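Local coordinates for heat shock protein, putative (PDB 1Y6Z), which is a putative Hsp90-family chaperone, represented here by its middle domain, and probably assists ATP-dependent protein folding, at residues 31-37 with 50-56. Sequence-based numbering, arbitrary orientation.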
loop_
_atom_site.group_PDB
_atom_site.type_symbol
_atom_site.label_atom_id
_atom_site.label_comp_id
_atom_site.label_asym_id
_atom_site.label_seq_id
_atom_site.Cartn_x
_atom_site.Cartn_y
_atom_site.Cartn_z
ATOM N N ASP B 31 26.893 6.683 11.350
ATOM C CA ASP B 31 25.630 6.958 11.988
ATOM C C ASP B 31 24.705 5.744 11.826
ATOM O O ASP B 31 24.802 5.017 10.830
ATOM C CB ASP B 31 24.953 8.160 11.317
ATOM C CG ASP B 31 25.879 9.365 11.150
ATOM O OD1 ASP B 31 25.433 10.326 10.474
ATOM O OD2 ASP B 31 27.047 9.356 11.653
ATOM N N ASP B 32 23.859 5.540 12.819
ATOM C CA ASP B 32 22.841 4.477 12.784
ATOM C C ASP B 32 21.836 4.714 11.655
ATOM O O ASP B 32 21.472 5.842 11.386
ATOM C CB ASP B 32 22.103 4.451 14.087
ATOM C CG ASP B 32 22.914 3.749 15.213
ATOM O OD1 ASP B 32 24.027 3.244 14.980
ATOM O OD2 ASP B 32 22.366 3.616 16.316
ATOM N N PRO B 33 21.330 3.632 11.051
ATOM C CA PRO B 33 20.276 3.885 10.082
ATOM C C PRO B 33 18.991 4.356 10.720
ATOM O O PRO B 33 18.716 4.107 11.921
ATOM C CB PRO B 33 20.084 2.511 9.364
ATOM C CG PRO B 33 20.703 1.504 10.246
ATOM C CD PRO B 33 21.668 2.204 11.195
ATOM N N LEU B 34 18.198 5.051 9.930
ATOM C CA LEU B 34 16.935 5.532 10.370
ATOM C C LEU B 34 15.910 4.397 10.463
ATOM O O LEU B 34 15.006 4.437 11.328
ATOM C CB LEU B 34 16.443 6.614 9.420
ATOM C CG LEU B 34 16.649 8.081 9.847
ATOM C CD1 LEU B 34 17.814 8.324 10.792
ATOM C CD2 LEU B 34 16.577 9.034 8.633
ATOM N N ALA B 35 16.049 3.437 9.544
ATOM C CA ALA B 35 15.173 2.280 9.529
ATOM C C ALA B 35 15.813 1.145 8.697
ATOM O O ALA B 35 16.807 1.338 7.953
ATOM C CB ALA B 35 13.859 2.671 8.943
ATOM N N TYR B 36 15.234 -0.043 8.811
ATOM C CA TYR B 36 15.644 -1.172 7.991
ATOM C C TYR B 36 14.499 -2.151 7.869
ATOM O O TYR B 36 13.605 -2.141 8.715
ATOM C CB TYR B 36 16.861 -1.912 8.567
ATOM C CG TYR B 36 16.616 -2.587 9.887
ATOM C CD1 TYR B 36 16.270 -3.947 9.962
ATOM C CD2 TYR B 36 16.757 -1.879 11.074
ATOM C CE1 TYR B 36 16.043 -4.560 11.187
ATOM C CE2 TYR B 36 16.516 -2.505 12.334
ATOM C CZ TYR B 36 16.170 -3.836 12.359
ATOM O OH TYR B 36 15.936 -4.426 13.584
ATOM N N VAL B 37 14.588 -3.020 6.857
ATOM C CA VAL B 37 13.702 -4.191 6.753
ATOM C C VAL B 37 14.522 -5.354 6.171
ATOM O O VAL B 37 15.329 -5.144 5.254
ATOM C CB VAL B 37 12.423 -3.871 5.885
ATOM C CG1 VAL B 37 12.790 -3.318 4.571
ATOM C CG2 VAL B 37 11.512 -5.107 5.776
ATOM N N ILE B 50 18.250 -7.159 2.834
ATOM C CA ILE B 50 18.116 -6.264 4.002
ATOM C C ILE B 50 18.328 -4.894 3.397
ATOM O O ILE B 50 19.332 -4.701 2.699
ATOM C CB ILE B 50 19.175 -6.495 5.127
ATOM C CG1 ILE B 50 19.273 -7.966 5.537
ATOM C CG2 ILE B 50 18.823 -5.552 6.339
ATOM C CD1 ILE B 50 20.345 -8.269 6.594
ATOM N N LEU B 51 17.413 -3.949 3.656
ATOM C CA LEU B 51 17.464 -2.663 3.040
ATOM C C LEU B 51 17.473 -1.671 4.210
ATOM O O LEU B 51 16.772 -1.880 5.145
ATOM C CB LEU B 51 16.175 -2.451 2.246
ATOM C CG LEU B 51 15.973 -3.317 0.964
ATOM C CD1 LEU B 51 14.583 -2.809 0.347
ATOM C CD2 LEU B 51 17.099 -3.062 0.019
ATOM N N TYR B 52 18.318 -0.648 4.142
ATOM C CA TYR B 52 18.503 0.345 5.198
ATOM C C TYR B 52 18.264 1.739 4.598
ATOM O O TYR B 52 18.702 2.040 3.502
ATOM C CB TYR B 52 19.945 0.335 5.660
ATOM C CG TYR B 52 20.356 -0.936 6.421
ATOM C CD1 TYR B 52 20.886 -2.026 5.749
ATOM C CD2 TYR B 52 20.210 -0.993 7.810
ATOM C CE1 TYR B 52 21.299 -3.200 6.443
ATOM C CE2 TYR B 52 20.584 -2.135 8.494
ATOM C CZ TYR B 52 21.130 -3.233 7.812
ATOM O OH TYR B 52 21.565 -4.348 8.539
ATOM N N ILE B 53 17.638 2.604 5.378
ATOM C CA ILE B 53 17.620 4.023 5.159
ATOM C C ILE B 53 18.731 4.564 6.024
ATOM O O ILE B 53 18.723 4.372 7.265
ATOM C CB ILE B 53 16.284 4.629 5.576
ATOM C CG1 ILE B 53 15.191 4.088 4.653
ATOM C CG2 ILE B 53 16.322 6.187 5.512
ATOM C CD1 ILE B 53 13.823 4.644 5.040
ATOM N N PRO B 54 19.720 5.190 5.397
ATOM C CA PRO B 54 20.867 5.708 6.150
ATOM C C PRO B 54 20.455 6.779 7.145
ATOM O O PRO B 54 19.431 7.414 6.951
ATOM C CB PRO B 54 21.778 6.305 5.026
ATOM C CG PRO B 54 21.443 5.451 3.854
ATOM C CD PRO B 54 19.919 5.383 3.952
ATOM N N GLY B 55 21.266 6.990 8.183
ATOM C CA GLY B 55 21.060 8.100 9.123
ATOM C C GLY B 55 21.334 9.511 8.615
ATOM O O GLY B 55 20.878 10.495 9.230
ATOM N N SER B 56 22.119 9.613 7.534
ATOM C CA SER B 56 22.554 10.871 6.991
ATOM C C SER B 56 22.886 10.635 5.528
ATOM O O SER B 56 22.973 9.485 5.083
ATOM C CB SER B 56 23.775 11.445 7.749
ATOM O OG SER B 56 24.893 10.584 7.649
#
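The Y52 side chain lies against P33 and Y36 at once: its CD2 is 3.5 Å from P33 CG and 3.6 Å from Y36 CB, while the end of the Y36 side chain leads away from strand 50-53, its ring stacking with Y19. Both tyrosines stand on one face of an antiparallel hairpin ladder in which Y36–Y52 is the non-hydrogen-bonded pair, with CA atoms 4.3 Å apart. The hydrogen-bonded pairs flank it. V37 and L51 exchange two hydrogen bonds, V37 N to L51 O at 3.0 Å and L51 N to V37 O at 2.9 Å. I53 N donates to A35 O at 3.0 Å, but L34 N, not A35 N, reaches I53 O, at 2.8 Å, a bulge-like irregularity that leaves A35 N without a partner. There the ladder ends, yet the segments stay together: G55 CA passes 3.2 Å from D32 O, where an L-residue's CB would clash, and S56 OG donates to D31 OD1 at 2.9 Å. D32 turns away to a salt bridge with K24. The hairpin edges the domain's mixed sheet, strand 47-53 pairing onward with strand 98-103; helix 16-27 packs on the tyrosine face, helix 121-141 on the A35, L51 and I53 face, and helix 145-164 against L34, I53 and P54.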